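Local coordinates for protein probable amino acid aminotransferase (Mycobacterium tuberculosis, PDB 6Q1S) that is a probable amino acid aminotransferase of the class IV family that binds 4'-deoxy-4'-aminopyridoxal-5'-phosphate and 2-oxoglutaric acid, at residues Leu206-Trp211 / Arg237-Ala242. Numbering follows the deposited sequence.
Sequences LTPPPW and RALRVA
Arg-237 N donates a hydrogen bond to Thr-207 O, 3.3 Å long and bent to 154° at the hydrogen. Beside this bond, the methyls of Leu-206 meet the outer chain of Arg-237, from CG to NE. CD2 of Leu-206 comes within 3.5 Å of Arg-237 NE and 3.7 Å of its CG, meeting the guanidinium obliquely. In Arg-237, chi1 (-56°) puts CG beside the backbone N and the bend at chi2 places CD; CG, CD and NE all touch Leu-206 CD2. Leu-239 lays CD1 over the face of the Thr-207 to Pro-208 peptide, 3.9 Å from Thr-207 O and 4.2 Å from Leu-206 CB. Its other methyl, CD2, lies 4.5 Å from Pro-208 CD, a looser apolar contact. Further along, Pro-209 CD lies 3.1 Å from Arg-237 O, a close approach of the proline ring to the carbonyl.

A salt bridge from NH1 to Asp-235 holds the charged end of Arg-237, while Thr-207 OG1 bonds to Val-190 O of the neighbouring antiparallel strand 189-194. Ile-192 packs against both Leu-206 and Leu-239. The contact thus carries the parallel pairing of strands 204-207 and 233-236 into the loops beyond them, at the end of a right-handed beta-alpha-beta crossover through helix 218-229.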
loop_
_atom_site.group_PDB
_atom_site.type_symbol
_atom_site.label_atom_id
_atom_site.label_comp_id
_atom_site.label_asym_id
_atom_site.label_seq_id
_atom_site.Cartn_x
_atom_site.Cartn_y
_atom_site.Cartn_z
ATOM N N LEU B 206 13.306 -21.377 -14.778
ATOM C CA LEU B 206 11.997 -21.522 -14.163
ATOM C C LEU B 206 11.616 -20.258 -13.411
ATOM O O LEU B 206 12.467 -19.474 -12.984
ATOM C CB LEU B 206 11.957 -22.724 -13.211
ATOM C CG LEU B 206 12.203 -24.090 -13.845
ATOM C CD1 LEU B 206 12.216 -25.178 -12.785
ATOM C CD2 LEU B 206 11.138 -24.375 -14.892
ATOM N N THR B 207 10.307 -20.080 -13.252
ATOM C CA THR B 207 9.732 -18.936 -12.566
ATOM C C THR B 207 8.395 -19.370 -11.986
ATOM O O THR B 207 7.762 -20.291 -12.517
ATOM C CB THR B 207 9.548 -17.743 -13.519
ATOM O OG1 THR B 207 9.088 -16.600 -12.787
ATOM C CG2 THR B 207 8.540 -18.071 -14.602
ATOM N N PRO B 208 7.963 -18.765 -10.881
ATOM C CA PRO B 208 6.689 -19.158 -10.288
ATOM C C PRO B 208 5.543 -18.915 -11.249
ATOM O O PRO B 208 5.607 -18.018 -12.111
ATOM C CB PRO B 208 6.590 -18.261 -9.046
ATOM C CG PRO B 208 8.010 -18.015 -8.674
ATOM C CD PRO B 208 8.751 -17.910 -9.977
ATOM N N PRO B 209 4.470 -19.692 -11.137
ATOM C CA PRO B 209 3.369 -19.594 -12.094
ATOM C C PRO B 209 2.548 -18.340 -11.860
ATOM O O PRO B 209 2.521 -17.801 -10.743
ATOM C CB PRO B 209 2.552 -20.860 -11.814
ATOM C CG PRO B 209 2.820 -21.170 -10.391
ATOM C CD PRO B 209 4.228 -20.722 -10.111
ATOM N N PRO B 210 1.856 -17.845 -12.891
ATOM C CA PRO B 210 1.198 -16.535 -12.770
ATOM C C PRO B 210 -0.028 -16.530 -11.876
ATOM O O PRO B 210 -0.405 -15.455 -11.393
ATOM C CB PRO B 210 0.816 -16.204 -14.218
ATOM C CG PRO B 210 0.652 -17.536 -14.867
ATOM C CD PRO B 210 1.666 -18.441 -14.226
ATOM N N TRP B 211 -0.659 -17.678 -11.629
ATOM C CA TRP B 211 -1.821 -17.674 -10.750
ATOM C C TRP B 211 -1.448 -17.487 -9.286
ATOM O O TRP B 211 -2.349 -17.353 -8.449
ATOM C CB TRP B 211 -2.639 -18.957 -10.936
ATOM C CG TRP B 211 -1.860 -20.232 -10.859
ATOM C CD1 TRP B 211 -1.557 -20.942 -9.733
ATOM C CD2 TRP B 211 -1.280 -20.950 -11.953
ATOM N NE1 TRP B 211 -0.832 -22.061 -10.060
ATOM C CE2 TRP B 211 -0.647 -22.089 -11.417
ATOM C CE3 TRP B 211 -1.236 -20.740 -13.335
ATOM C CZ2 TRP B 211 0.021 -23.016 -12.215
ATOM C CZ3 TRP B 211 -0.571 -21.660 -14.124
ATOM C CH2 TRP B 211 0.050 -22.783 -13.563
ATOM N N ARG B 237 6.583 -23.307 -12.807
ATOM C CA ARG B 237 6.527 -24.432 -11.890
ATOM C C ARG B 237 6.361 -23.928 -10.465
ATOM O O ARG B 237 6.593 -22.755 -10.164
ATOM C CB ARG B 237 7.789 -25.304 -11.984
ATOM C CG ARG B 237 8.100 -25.838 -13.378
ATOM C CD ARG B 237 8.738 -27.218 -13.310
ATOM N NE ARG B 237 9.631 -27.476 -14.439
ATOM C CZ ARG B 237 9.234 -27.851 -15.652
ATOM N NH1 ARG B 237 7.944 -28.015 -15.913
ATOM N NH2 ARG B 237 10.132 -28.060 -16.606
ATOM N N ALA B 238 5.909 -24.825 -9.595
ATOM C CA ALA B 238 5.827 -24.538 -8.167
ATOM C C ALA B 238 7.215 -24.724 -7.566
ATOM O O ALA B 238 7.651 -25.850 -7.319
ATOM C CB ALA B 238 4.803 -25.443 -7.493
ATOM N N LEU B 239 7.916 -23.619 -7.320
ATOM C CA LEU B 239 9.265 -23.683 -6.778
ATOM C C LEU B 239 9.208 -23.611 -5.261
ATOM O O LEU B 239 8.391 -22.882 -4.690
ATOM C CB LEU B 239 10.157 -22.555 -7.311
ATOM C CG LEU B 239 10.662 -22.473 -8.757
ATOM C CD1 LEU B 239 9.559 -22.434 -9.787
ATOM C CD2 LEU B 239 11.560 -21.252 -8.913
ATOM N N ARG B 240 10.079 -24.375 -4.617
ATOM C CA ARG B 240 10.217 -24.383 -3.171
ATOM C C ARG B 240 11.577 -23.824 -2.786
ATOM O O ARG B 240 12.429 -23.554 -3.639
ATOM C CB ARG B 240 10.065 -25.811 -2.631
ATOM C CG ARG B 240 8.878 -26.572 -3.198
ATOM C CD ARG B 240 7.679 -26.485 -2.278
ATOM N NE ARG B 240 7.927 -27.148 -1.002
ATOM C CZ ARG B 240 7.081 -27.135 0.021
ATOM N NH1 ARG B 240 5.930 -26.486 -0.077
ATOM N NH2 ARG B 240 7.389 -27.767 1.144
ATOM N N VAL B 241 11.769 -23.629 -1.480
ATOM C CA VAL B 241 13.042 -23.100 -1.003
ATOM C C VAL B 241 14.164 -24.081 -1.313
ATOM O O VAL B 241 15.290 -23.674 -1.627
ATOM C CB VAL B 241 12.960 -22.778 0.503
ATOM C CG1 VAL B 241 14.331 -22.433 1.056
ATOM C CG2 VAL B 241 12.003 -21.623 0.743
ATOM N N ALA B 242 13.872 -25.384 -1.255
ATOM C CA ALA B 242 14.873 -26.387 -1.605
ATOM C C ALA B 242 15.304 -26.260 -3.061
ATOM O O ALA B 242 16.494 -26.386 -3.377
ATOM C CB ALA B 242 14.328 -27.787 -1.328
#